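Nitroreductase family protein (Sphingopyxis sp., PDB 7DP1) reduces nitro groups of dinitroaniline herbicides, using NADPH as electron donor and a bound flavin mononucleotide as redox cofactor. Local coordinates at residues R17-R22 and N213-P218; R27-A32 and L201-A206; Q127-F132 and E176-Y181. The protein carries 1 engineered substitution. All blocks are in the same frame, centred on the assembly; numbering follows the deposited sequence.

Followed from the N terminus, the chain leaves helix 11-17 and at once enters contact 1, where residues 17-22 meet 213-218 and close a loop holding nearly the whole fold. Contact 2 is nested inside it: the run into helix 31-41 lies against the end of strand 195-204. Contact 3 is nested deeper still, joining 127-132, just after helix 119-126, to 176-181, which follows strand 171-175. No loop crosses another. Contacts 1 and 3 share the FMN and touch where Arg-22 CG packs on Phe-132, whereas contact 2 adjoins both, through Ala-206 against Val-21 and Ala-202 against Gly-131.

Contact 1. Residues R17-R22 and N213-P218; sequences RRRSVR and NRWPVP. With FMN (flavin mononucleotide), chain C.
Asn-213 opens the later segment by turning its side-chain amide to the backbone of 17-22: OD1 accepts from Arg-22 N at 3.0 Å, the donor lying in the carbonyl plane, while ND2 is held by Asp-207 O and Ala-23 O. Its backbone carbonyl sits over one face of the Arg-19 guanidinium, and the peptide into Arg-214 lies along the same face. Trp-215 is gripped twice by Arg-19. Its O takes end-on bonds from Arg-19 NH1 (2.8 Å) and Arg-19 NH2 (2.7 Å), and its indole receives NH2 over its face in a cation-pi contact, the two planes 76° apart. The clasp engages the segment after the first helix, which in this nitroreductase-family fold holds FMN. Arg-18 reaches the phosphate edge-on, Ser-20 N points almost straight at O1P over 2.6 Å, and the extended Arg-22 chain brings NE to FMN O2 at 2.8 Å and NH2 to N1, placing positive charge where it would probably stabilise reduced flavin. Val-217 then sets CG2 on the other face of the Arg-19 guanidinium, 3.3 Å from NH2, and CG1 3.4 Å from FMN O5'. Beyond it, Pro-218 O accepts from Asn-49 of the second subunit.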
loop_
_atom_site.group_PDB
_atom_site.type_symbol
_atom_site.label_atom_id
_atom_site.label_comp_id
_atom_site.label_asym_id
_atom_site.label_seq_id
_atom_site.Cartn_x
_atom_site.Cartn_y
_atom_site.Cartn_z
ATOM N N ARG A 17 4.334 -9.992 -13.252
ATOM C CA ARG A 17 3.238 -10.824 -13.754
ATOM C C ARG A 17 1.905 -10.580 -13.060
ATOM O O ARG A 17 0.881 -11.114 -13.503
ATOM C CB ARG A 17 3.589 -12.323 -13.665
ATOM C CG ARG A 17 4.878 -12.698 -14.382
ATOM C CD ARG A 17 5.298 -14.157 -14.221
ATOM N NE ARG A 17 6.056 -14.608 -15.399
ATOM C CZ ARG A 17 7.364 -14.871 -15.412
ATOM N NH1 ARG A 17 8.085 -14.744 -14.307
ATOM N NH2 ARG A 17 7.956 -15.265 -16.536
ATOM N N ARG A 18 1.903 -9.799 -11.982
ATOM C CA ARG A 18 0.640 -9.436 -11.333
ATOM C C ARG A 18 -0.135 -8.432 -12.180
ATOM O O ARG A 18 0.391 -7.396 -12.563
ATOM C CB ARG A 18 0.862 -8.861 -9.926
ATOM C CG ARG A 18 -0.476 -8.538 -9.200
ATOM C CD ARG A 18 -0.477 -7.209 -8.433
ATOM N NE ARG A 18 -0.118 -6.085 -9.297
ATOM C CZ ARG A 18 -0.954 -5.450 -10.110
ATOM N NH1 ARG A 18 -2.222 -5.839 -10.192
ATOM N NH2 ARG A 18 -0.507 -4.439 -10.868
ATOM N N ARG A 19 -1.391 -8.742 -12.475
ATOM C CA ARG A 19 -2.256 -7.778 -13.140
ATOM C C ARG A 19 -3.659 -7.828 -12.545
ATOM O O ARG A 19 -4.020 -8.768 -11.835
ATOM C CB ARG A 19 -2.309 -8.030 -14.645
ATOM C CG ARG A 19 -3.077 -9.262 -15.074
ATOM C CD ARG A 19 -3.042 -9.427 -16.612
ATOM N NE ARG A 19 -3.740 -8.341 -17.301
ATOM C CZ ARG A 19 -3.386 -7.798 -18.469
ATOM N NH1 ARG A 19 -2.345 -8.255 -19.166
ATOM N NH2 ARG A 19 -4.121 -6.811 -18.970
ATOM N N SER A 20 -4.447 -6.801 -12.818
ATOM C CA SER A 20 -5.825 -6.834 -12.379
ATOM C C SER A 20 -6.605 -7.749 -13.323
ATOM O O SER A 20 -6.985 -7.343 -14.406
ATOM C CB SER A 20 -6.401 -5.424 -12.340
ATOM O OG SER A 20 -5.768 -4.692 -11.293
ATOM N N VAL A 21 -6.860 -8.976 -12.880
ATOM C CA VAL A 21 -7.524 -9.989 -13.700
ATOM C C VAL A 21 -9.046 -9.855 -13.679
ATOM O O VAL A 21 -9.668 -9.838 -12.612
ATOM C CB VAL A 21 -7.110 -11.401 -13.225
ATOM C CG1 VAL A 21 -7.983 -12.458 -13.821
ATOM C CG2 VAL A 21 -5.638 -11.644 -13.560
ATOM N N ARG A 22 -9.649 -9.758 -14.859
ATOM C CA ARG A 22 -11.099 -9.568 -14.944
ATOM C C ARG A 22 -11.772 -10.705 -15.706
ATOM O O ARG A 22 -12.794 -10.511 -16.374
ATOM C CB ARG A 22 -11.420 -8.209 -15.582
ATOM C CG ARG A 22 -10.839 -7.059 -14.767
ATOM C CD ARG A 22 -10.984 -5.691 -15.413
ATOM N NE ARG A 22 -10.398 -4.655 -14.552
ATOM C CZ ARG A 22 -9.200 -4.109 -14.744
ATOM N NH1 ARG A 22 -8.454 -4.490 -15.773
ATOM N NH2 ARG A 22 -8.744 -3.181 -13.903
ATOM N N ASN A 213 -7.588 -10.256 -20.201
ATOM C CA ASN A 213 -6.404 -10.530 -19.380
ATOM C C ASN A 213 -5.035 -10.490 -20.059
ATOM O O ASN A 213 -4.037 -10.797 -19.410
ATOM C CB ASN A 213 -6.529 -11.913 -18.736
ATOM C CG ASN A 213 -7.655 -11.994 -17.732
ATOM O OD1 ASN A 213 -8.046 -10.995 -17.134
ATOM N ND2 ASN A 213 -8.178 -13.198 -17.530
ATOM N N ARG A 214 -4.949 -10.100 -21.327
ATOM C CA ARG A 214 -3.672 -10.264 -22.021
ATOM C C ARG A 214 -3.094 -8.997 -22.655
ATOM O O ARG A 214 -1.927 -8.978 -23.059
ATOM C CB ARG A 214 -3.810 -11.328 -23.118
ATOM C CG ARG A 214 -4.270 -12.701 -22.645
ATOM C CD ARG A 214 -4.089 -13.722 -23.772
ATOM N NE ARG A 214 -2.672 -13.864 -24.091
ATOM C CZ ARG A 214 -2.192 -14.242 -25.269
ATOM N NH1 ARG A 214 -3.014 -14.501 -26.277
ATOM N NH2 ARG A 214 -0.880 -14.342 -25.442
ATOM N N TRP A 215 -3.886 -7.934 -22.704
ATOM C CA TRP A 215 -3.398 -6.659 -23.214
ATOM C C TRP A 215 -2.356 -6.062 -22.268
ATOM O O TRP A 215 -2.457 -6.203 -21.051
ATOM C CB TRP A 215 -4.567 -5.688 -23.427
ATOM C CG TRP A 215 -5.407 -5.490 -22.194
ATOM C CD1 TRP A 215 -6.440 -6.281 -21.775
ATOM C CD2 TRP A 215 -5.262 -4.463 -21.204
ATOM N NE1 TRP A 215 -6.964 -5.795 -20.600
ATOM C CE2 TRP A 215 -6.255 -4.686 -20.223
ATOM C CE3 TRP A 215 -4.395 -3.378 -21.054
ATOM C CZ2 TRP A 215 -6.405 -3.862 -19.107
ATOM C CZ3 TRP A 215 -4.548 -2.553 -19.946
ATOM C CH2 TRP A 215 -5.546 -2.806 -18.985
ATOM N N PRO A 216 -1.331 -5.409 -22.834
ATOM C CA PRO A 216 -0.263 -4.818 -22.027
ATOM C C PRO A 216 -0.777 -3.596 -21.288
ATOM O O PRO A 216 -1.440 -2.749 -21.889
ATOM C CB PRO A 216 0.796 -4.445 -23.064
ATOM C CG PRO A 216 0.019 -4.215 -24.303
ATOM C CD PRO A 216 -1.151 -5.140 -24.267
ATOM N N VAL A 217 -0.513 -3.539 -19.988
ATOM C CA VAL A 217 -1.027 -2.467 -19.151
ATOM C C VAL A 217 -0.010 -1.355 -18.986
ATOM O O VAL A 217 1.068 -1.568 -18.430
ATOM C CB VAL A 217 -1.419 -2.993 -17.768
ATOM C CG1 VAL A 217 -2.166 -1.919 -16.992
ATOM C CG2 VAL A 217 -2.261 -4.260 -17.914
ATOM N N PRO A 218 -0.380 -0.145 -19.407
ATOM C CA PRO A 218 0.540 0.999 -19.436
ATOM C C PRO A 218 0.927 1.535 -18.064
ATOM O O PRO A 218 0.156 1.438 -17.119
ATOM C CB PRO A 218 -0.244 2.056 -20.224
ATOM C CG PRO A 218 -1.678 1.674 -20.068
ATOM C CD PRO A 218 -1.715 0.181 -19.941
HETATM N N1 FMN C . -10.261 -2.345 -11.379
HETATM C C2 FMN C . -11.583 -2.494 -11.745
HETATM O O2 FMN C . -11.874 -2.909 -12.859
HETATM N N3 FMN C . -12.596 -2.176 -10.870
HETATM C C4 FMN C . -12.311 -1.706 -9.610
HETATM O O4 FMN C . -13.244 -1.442 -8.830
HETATM C C4A FMN C . -10.974 -1.544 -9.246
HETATM N N5 FMN C . -10.646 -1.067 -7.997
HETATM C C5A FMN C . -9.327 -0.922 -7.613
HETATM C C6 FMN C . -9.046 -0.450 -6.334
HETATM C C7 FMN C . -7.733 -0.292 -5.930
HETATM C C7M FMN C . -7.403 0.203 -4.555
HETATM C C8 FMN C . -6.700 -0.606 -6.799
HETATM C C8M FMN C . -5.296 -0.435 -6.296
HETATM C C9 FMN C . -6.974 -1.078 -8.085
HETATM C C9A FMN C . -8.298 -1.236 -8.501
HETATM N N10 FMN C . -8.625 -1.701 -9.766
HETATM C C10 FMN C . -9.952 -1.854 -10.135
HETATM C "C1'" FMN C . -7.565 -2.082 -10.751
HETATM C "C2'" FMN C . -6.871 -0.912 -11.443
HETATM O "O2'" FMN C . -7.682 -0.436 -12.485
HETATM C "C3'" FMN C . -5.555 -1.424 -12.020
HETATM O "O3'" FMN C . -4.701 -1.672 -10.923
HETATM C "C4'" FMN C . -4.851 -0.436 -12.945
HETATM O "O4'" FMN C . -5.570 -0.169 -14.136
HETATM C "C5'" FMN C . -3.529 -1.047 -13.343
HETATM O "O5'" FMN C . -3.802 -2.250 -14.019
HETATM P P FMN C . -3.043 -3.567 -13.496
HETATM O O1P FMN C . -3.646 -4.767 -14.169
HETATM O O2P FMN C . -1.564 -3.445 -13.819
HETATM O O3P FMN C . -3.211 -3.654 -11.989
#

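Contact 2. Residues R27-A32 and L201-A206; sequences RPVDRA and LAIGHA
Arg-27 lays its whole side chain across the imidazole of His-205, one methylene after another. With CG anti to the backbone N (chi1 178°) and every later torsion close to 180°, the chain runs out straight. CB starts above the near rim, 3.6 Å from His-205 CD2, and CG advances over the CD2-NE2 side. CD then stands over the middle of the ring, 3.4 Å from its centroid and almost on the normal, a CH-pi contact. NE passes above CE1 at 3.3 Å, and from there the guanidinium continues flat, its plane only 3° from that of the imidazole. The two groups are stacked but displaced, so that CE1 lies under the rim of the guanidinium and NH1 is nearest to ND1. The guanidinium charge lying on the ring would probably disfavour a protonated imidazole.

The ring is also held at its edge. NE2 donates a weak bond of 3.1 Å to Pro-28 O, which lies in the ring plane. A water links the two backbones, donating a hydrogen bond to Arg-27 O (2.9 Å) and accepting one from His-205 N. Farther on, Val-29 places CG2 against Gly-204 CA at 3.8 Å, with CG2 of Ile-203 more loosely beside it; Val-136 and Pro-135 flank Val-29 too. Asp-30 then caps the next helix, OD1 accepting weakly from Ala-32 N. The arrangement joins the loop leading into helix 31-41 to residues 203-205 around the end of strand 195-204, an inner strand of the antiparallel sheet in this nitroreductase fold.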
loop_
_atom_site.group_PDB
_atom_site.type_symbol
_atom_site.label_atom_id
_atom_site.label_comp_id
_atom_site.label_asym_id
_atom_site.label_seq_id
_atom_site.Cartn_x
_atom_site.Cartn_y
_atom_site.Cartn_z
ATOM N N ARG A 27 -12.471 -22.722 -11.100
ATOM C CA ARG A 27 -11.677 -23.593 -10.264
ATOM C C ARG A 27 -11.662 -22.997 -8.862
ATOM O O ARG A 27 -11.358 -21.812 -8.696
ATOM C CB ARG A 27 -10.272 -23.720 -10.840
ATOM C CG ARG A 27 -9.309 -24.556 -10.041
ATOM C CD ARG A 27 -7.962 -24.585 -10.747
ATOM N NE ARG A 27 -6.962 -25.319 -9.982
ATOM C CZ ARG A 27 -5.699 -25.466 -10.363
ATOM N NH1 ARG A 27 -5.292 -24.935 -11.508
ATOM N NH2 ARG A 27 -4.844 -26.144 -9.607
ATOM N N PRO A 28 -12.024 -23.799 -7.851
ATOM C CA PRO A 28 -12.060 -23.327 -6.465
ATOM C C PRO A 28 -10.690 -22.906 -5.981
ATOM O O PRO A 28 -9.668 -23.312 -6.532
ATOM C CB PRO A 28 -12.539 -24.551 -5.679
ATOM C CG PRO A 28 -12.274 -25.713 -6.576
ATOM C CD PRO A 28 -12.480 -25.188 -7.958
ATOM N N VAL A 29 -10.684 -22.064 -4.964
ATOM C CA VAL A 29 -9.461 -21.660 -4.310
ATOM C C VAL A 29 -9.299 -22.473 -3.019
ATOM O O VAL A 29 -10.227 -22.583 -2.217
ATOM C CB VAL A 29 -9.474 -20.153 -4.024
ATOM C CG1 VAL A 29 -8.190 -19.731 -3.356
ATOM C CG2 VAL A 29 -9.663 -19.396 -5.321
ATOM N N ASP A 30 -8.122 -23.053 -2.838
ATOM C CA ASP A 30 -7.807 -23.823 -1.642
ATOM C C ASP A 30 -7.794 -22.945 -0.396
ATOM O O ASP A 30 -6.904 -22.098 -0.257
ATOM C CB ASP A 30 -6.444 -24.496 -1.787
ATOM C CG ASP A 30 -6.045 -25.275 -0.546
ATOM O OD1 ASP A 30 -6.944 -25.646 0.237
ATOM O OD2 ASP A 30 -4.830 -25.483 -0.331
ATOM N N ARG A 31 -8.775 -23.131 0.490
ATOM C CA ARG A 31 -8.814 -22.393 1.765
ATOM C C ARG A 31 -7.468 -22.447 2.490
ATOM O O ARG A 31 -7.014 -21.453 3.057
ATOM C CB ARG A 31 -9.886 -22.957 2.699
ATOM C CG ARG A 31 -9.875 -22.325 4.091
ATOM C CD ARG A 31 -10.646 -23.158 5.112
ATOM N NE ARG A 31 -10.903 -22.426 6.353
ATOM C CZ ARG A 31 -9.985 -22.121 7.266
ATOM N NH1 ARG A 31 -10.337 -21.457 8.357
ATOM N NH2 ARG A 31 -8.717 -22.474 7.092
ATOM N N ALA A 32 -6.849 -23.626 2.477
ATOM C CA ALA A 32 -5.545 -23.844 3.100
ATOM C C ALA A 32 -4.457 -22.943 2.541
ATOM O O ALA A 32 -3.680 -22.347 3.297
ATOM C CB ALA A 32 -5.134 -25.292 2.950
ATOM N N LEU A 201 -11.209 -7.435 -2.938
ATOM C CA LEU A 201 -10.171 -8.067 -3.761
ATOM C C LEU A 201 -10.758 -9.368 -4.315
ATOM O O LEU A 201 -10.976 -10.331 -3.576
ATOM C CB LEU A 201 -8.887 -8.327 -2.957
ATOM C CG LEU A 201 -7.692 -9.003 -3.666
ATOM C CD1 LEU A 201 -6.947 -8.036 -4.629
ATOM C CD2 LEU A 201 -6.704 -9.666 -2.667
ATOM N N ALA A 202 -11.107 -9.376 -5.594
ATOM C CA ALA A 202 -11.605 -10.604 -6.202
ATOM C C ALA A 202 -10.443 -11.575 -6.296
ATOM O O ALA A 202 -9.355 -11.180 -6.702
ATOM C CB ALA A 202 -12.199 -10.325 -7.555
ATOM N N ILE A 203 -10.664 -12.840 -5.938
ATOM C CA ILE A 203 -9.597 -13.847 -5.927
ATOM C C ILE A 203 -9.974 -15.131 -6.649
ATOM O O ILE A 203 -11.061 -15.671 -6.424
ATOM C CB ILE A 203 -9.192 -14.216 -4.479
ATOM C CG1 ILE A 203 -8.509 -13.038 -3.792
ATOM C CG2 ILE A 203 -8.210 -15.374 -4.465
ATOM C CD1 ILE A 203 -8.133 -13.321 -2.354
ATOM N N GLY A 204 -9.064 -15.645 -7.483
ATOM C CA GLY A 204 -9.308 -16.895 -8.184
ATOM C C GLY A 204 -8.217 -17.269 -9.165
ATOM O O GLY A 204 -7.125 -16.672 -9.160
ATOM N N HIS A 205 -8.512 -18.268 -9.996
ATOM C CA HIS A 205 -7.601 -18.736 -11.019
ATOM C C HIS A 205 -7.877 -17.972 -12.308
ATOM O O HIS A 205 -9.013 -17.957 -12.791
ATOM C CB HIS A 205 -7.775 -20.243 -11.242
ATOM C CG HIS A 205 -7.396 -21.085 -10.062
ATOM N ND1 HIS A 205 -6.134 -21.615 -9.895
ATOM C CD2 HIS A 205 -8.118 -21.489 -8.987
ATOM C CE1 HIS A 205 -6.098 -22.320 -8.776
ATOM N NE2 HIS A 205 -7.287 -22.255 -8.205
ATOM N N ALA A 206 -6.850 -17.344 -12.868
ATOM C CA ALA A 206 -7.016 -16.543 -14.081
ATOM C C ALA A 206 -7.385 -17.358 -15.329
ATOM O O ALA A 206 -6.792 -18.402 -15.597
ATOM C CB ALA A 206 -5.754 -15.754 -14.345
HETATM O O HOH W 1 -10.878 -19.452 -10.224
#

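Contact 3. Residues Q127-F132 and E176-Y181; sequences QNYRGF and ECWAMY. With FMN (flavin mononucleotide), chain C.
The indole of Trp-178 takes the edge of Tyr-129 on one face, in a T-shaped pair with planes at 85° and CD1 of the tyrosine 3.9 Å from CZ3. The sulfur of Cys-177 comes over the same face near the rim, while Gly-131 N lies at the indole edge. Tyr-129 in turn receives on its own face the edge of Tyr-181, in an offset edge-to-face pair, and its ring plane runs out to Cys-177 O. Together the three rings form an aromatic cluster behind the flavin site of the nitroreductase fold, where two short 3-10 turns face each other. Cys-177 SG, in the crowded position between backbone N and carbonyl carbon, wedges against Asn-128 CB at 3.7 Å and stands obliquely beside the Tyr-129 ring. The indole NE1 of Trp-178 donates to Gln-175 OE1, while Gln-175 NE2 donates to Asn-128 O, so one glutamine helps to join both turns. The two segments also bind the isoalloxazine: Asn-128 OD1 accepts from FMN N3 at 2.8 Å, Cys-177 N donates to O4, and Glu-176 N donates to N5 at 2.8 Å, a bond that would probably polarise the redox end of the flavin. Cys-177 O, already bonded to Met-180 N, takes the Tyr-129 hydroxyl as a second donor; OH stands 3.0 Å from that oxygen and 47° above its carbonyl plane.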
loop_
_atom_site.group_PDB
_atom_site.type_symbol
_atom_site.label_atom_id
_atom_site.label_comp_id
_atom_site.label_asym_id
_atom_site.label_seq_id
_atom_site.Cartn_x
_atom_site.Cartn_y
_atom_site.Cartn_z
ATOM N N GLN A 127 -20.023 -6.292 -14.337
ATOM C CA GLN A 127 -19.385 -7.564 -14.016
ATOM C C GLN A 127 -18.545 -7.424 -12.750
ATOM O O GLN A 127 -18.285 -8.410 -12.059
ATOM C CB GLN A 127 -18.508 -8.033 -15.176
ATOM C CG GLN A 127 -19.286 -8.567 -16.373
ATOM C CD GLN A 127 -19.758 -10.000 -16.196
ATOM O OE1 GLN A 127 -19.749 -10.539 -15.093
ATOM N NE2 GLN A 127 -20.178 -10.621 -17.290
ATOM N N ASN A 128 -18.138 -6.190 -12.446
ATOM C CA ASN A 128 -17.389 -5.890 -11.220
ATOM C C ASN A 128 -18.116 -6.470 -10.015
ATOM O O ASN A 128 -17.510 -7.009 -9.087
ATOM C CB ASN A 128 -17.226 -4.373 -11.015
ATOM C CG ASN A 128 -15.961 -3.805 -11.652
ATOM O OD1 ASN A 128 -14.912 -3.745 -11.018
ATOM N ND2 ASN A 128 -16.077 -3.336 -12.893
ATOM N N TYR A 129 -19.433 -6.338 -10.029
ATOM C CA TYR A 129 -20.223 -6.706 -8.870
ATOM C C TYR A 129 -20.516 -8.212 -8.824
ATOM O O TYR A 129 -21.219 -8.683 -7.927
ATOM C CB TYR A 129 -21.491 -5.854 -8.838
ATOM C CG TYR A 129 -21.109 -4.399 -8.622
ATOM C CD1 TYR A 129 -20.566 -3.977 -7.410
ATOM C CD2 TYR A 129 -21.241 -3.456 -9.641
ATOM C CE1 TYR A 129 -20.184 -2.648 -7.212
ATOM C CE2 TYR A 129 -20.865 -2.121 -9.446
ATOM C CZ TYR A 129 -20.345 -1.731 -8.233
ATOM O OH TYR A 129 -19.977 -0.420 -8.034
ATOM N N ARG A 130 -19.919 -8.959 -9.753
ATOM C CA ARG A 130 -19.808 -10.404 -9.616
ATOM C C ARG A 130 -18.341 -10.827 -9.484
ATOM O O ARG A 130 -18.008 -11.998 -9.655
ATOM C CB ARG A 130 -20.403 -11.105 -10.838
ATOM C CG ARG A 130 -21.676 -10.504 -11.379
ATOM C CD ARG A 130 -22.126 -11.259 -12.631
ATOM N NE ARG A 130 -23.344 -12.035 -12.439
ATOM C CZ ARG A 130 -24.570 -11.529 -12.506
ATOM N NH1 ARG A 130 -24.742 -10.238 -12.756
ATOM N NH2 ARG A 130 -25.622 -12.312 -12.322
ATOM N N GLY A 131 -17.472 -9.884 -9.132
ATOM C CA GLY A 131 -16.067 -10.191 -8.930
ATOM C C GLY A 131 -15.454 -10.751 -10.203
ATOM O O GLY A 131 -14.457 -11.475 -10.173
ATOM N N PHE A 132 -16.062 -10.404 -11.332
ATOM C CA PHE A 132 -15.633 -10.897 -12.635
ATOM C C PHE A 132 -15.616 -12.414 -12.649
ATOM O O PHE A 132 -14.804 -13.011 -13.351
ATOM C CB PHE A 132 -14.248 -10.354 -13.008
ATOM C CG PHE A 132 -14.175 -8.856 -13.058
ATOM C CD1 PHE A 132 -14.929 -8.145 -13.975
ATOM C CD2 PHE A 132 -13.360 -8.158 -12.186
ATOM C CE1 PHE A 132 -14.861 -6.764 -14.035
ATOM C CE2 PHE A 132 -13.296 -6.774 -12.231
ATOM C CZ PHE A 132 -14.048 -6.075 -13.158
ATOM N N GLU A 176 -12.385 -1.221 -5.872
ATOM C CA GLU A 176 -12.966 -0.176 -5.038
ATOM C C GLU A 176 -14.453 -0.010 -5.301
ATOM O O GLU A 176 -15.141 0.733 -4.595
ATOM C CB GLU A 176 -12.260 1.147 -5.280
ATOM C CG GLU A 176 -11.276 1.496 -4.215
ATOM C CD GLU A 176 -10.173 2.399 -4.739
ATOM O OE1 GLU A 176 -10.269 2.863 -5.900
ATOM O OE2 GLU A 176 -9.214 2.632 -3.980
ATOM N N CYS A 177 -14.949 -0.681 -6.334
ATOM C CA CYS A 177 -16.353 -0.527 -6.716
ATOM C C CYS A 177 -17.313 -0.881 -5.568
ATOM O O CYS A 177 -18.403 -0.320 -5.464
ATOM C CB CYS A 177 -16.659 -1.394 -7.941
ATOM S SG CYS A 177 -16.341 -3.156 -7.675
ATOM N N TRP A 178 -16.884 -1.790 -4.696
ATOM C CA TRP A 178 -17.697 -2.218 -3.554
ATOM C C TRP A 178 -17.911 -1.090 -2.542
ATOM O O TRP A 178 -18.920 -1.062 -1.824
ATOM C CB TRP A 178 -17.044 -3.437 -2.873
ATOM C CG TRP A 178 -16.979 -4.626 -3.817
ATOM C CD1 TRP A 178 -15.883 -5.067 -4.506
ATOM C CD2 TRP A 178 -18.071 -5.470 -4.219
ATOM N NE1 TRP A 178 -16.224 -6.137 -5.298
ATOM C CE2 TRP A 178 -17.561 -6.407 -5.134
ATOM C CE3 TRP A 178 -19.428 -5.532 -3.872
ATOM C CZ2 TRP A 178 -18.354 -7.402 -5.710
ATOM C CZ3 TRP A 178 -20.226 -6.518 -4.453
ATOM C CH2 TRP A 178 -19.686 -7.439 -5.358
ATOM N N ALA A 179 -16.969 -0.153 -2.482
ATOM C CA ALA A 179 -17.112 0.967 -1.566
ATOM C C ALA A 179 -18.256 1.896 -1.986
ATOM O O ALA A 179 -18.701 2.719 -1.190
ATOM C CB ALA A 179 -15.777 1.754 -1.459
ATOM N N MET A 180 -18.736 1.758 -3.222
ATOM C CA MET A 180 -19.956 2.455 -3.675
ATOM C C MET A 180 -21.213 2.053 -2.915
ATOM O O MET A 180 -22.207 2.772 -2.941
ATOM C CB MET A 180 -20.189 2.230 -5.170
ATOM C CG MET A 180 -19.230 3.006 -6.063
ATOM S SD MET A 180 -19.703 4.750 -6.144
ATOM C CE MET A 180 -18.792 5.448 -4.767
ATOM N N TYR A 181 -21.181 0.887 -2.279
ATOM C CA TYR A 181 -22.335 0.399 -1.516
ATOM C C TYR A 181 -21.856 -0.133 -0.176
ATOM O O TYR A 181 -22.319 -1.187 0.264
ATOM C CB TYR A 181 -23.090 -0.713 -2.260
ATOM C CG TYR A 181 -23.502 -0.330 -3.646
ATOM C CD1 TYR A 181 -24.636 0.450 -3.860
ATOM C CD2 TYR A 181 -22.747 -0.719 -4.745
ATOM C CE1 TYR A 181 -25.012 0.823 -5.123
ATOM C CE2 TYR A 181 -23.120 -0.350 -6.023
ATOM C CZ TYR A 181 -24.253 0.424 -6.205
ATOM O OH TYR A 181 -24.637 0.799 -7.472
HETATM N N1 FMN C . -10.261 -2.345 -11.379
HETATM C C2 FMN C . -11.583 -2.494 -11.745
HETATM O O2 FMN C . -11.874 -2.909 -12.859
HETATM N N3 FMN C . -12.596 -2.176 -10.870
HETATM C C4 FMN C . -12.311 -1.706 -9.610
HETATM O O4 FMN C . -13.244 -1.442 -8.830
HETATM C C4A FMN C . -10.974 -1.544 -9.246
HETATM N N5 FMN C . -10.646 -1.067 -7.997
HETATM C C5A FMN C . -9.327 -0.922 -7.613
HETATM C C6 FMN C . -9.046 -0.450 -6.334
HETATM C C7 FMN C . -7.733 -0.292 -5.930
HETATM C C7M FMN C . -7.403 0.203 -4.555
HETATM C C8 FMN C . -6.700 -0.606 -6.799
HETATM C C8M FMN C . -5.296 -0.435 -6.296
HETATM C C9 FMN C . -6.974 -1.078 -8.085
HETATM C C9A FMN C . -8.298 -1.236 -8.501
HETATM N N10 FMN C . -8.625 -1.701 -9.766
HETATM C C10 FMN C . -9.952 -1.854 -10.135
HETATM C "C1'" FMN C . -7.565 -2.082 -10.751
HETATM C "C2'" FMN C . -6.871 -0.912 -11.443
HETATM O "O2'" FMN C . -7.682 -0.436 -12.485
HETATM C "C3'" FMN C . -5.555 -1.424 -12.020
HETATM O "O3'" FMN C . -4.701 -1.672 -10.923
HETATM C "C4'" FMN C . -4.851 -0.436 -12.945
HETATM O "O4'" FMN C . -5.570 -0.169 -14.136
HETATM C "C5'" FMN C . -3.529 -1.047 -13.343
HETATM O "O5'" FMN C . -3.802 -2.250 -14.019
HETATM P P FMN C . -3.043 -3.567 -13.496
HETATM O O1P FMN C . -3.646 -4.767 -14.169
HETATM O O2P FMN C . -1.564 -3.445 -13.819
HETATM O O3P FMN C . -3.211 -3.654 -11.989
#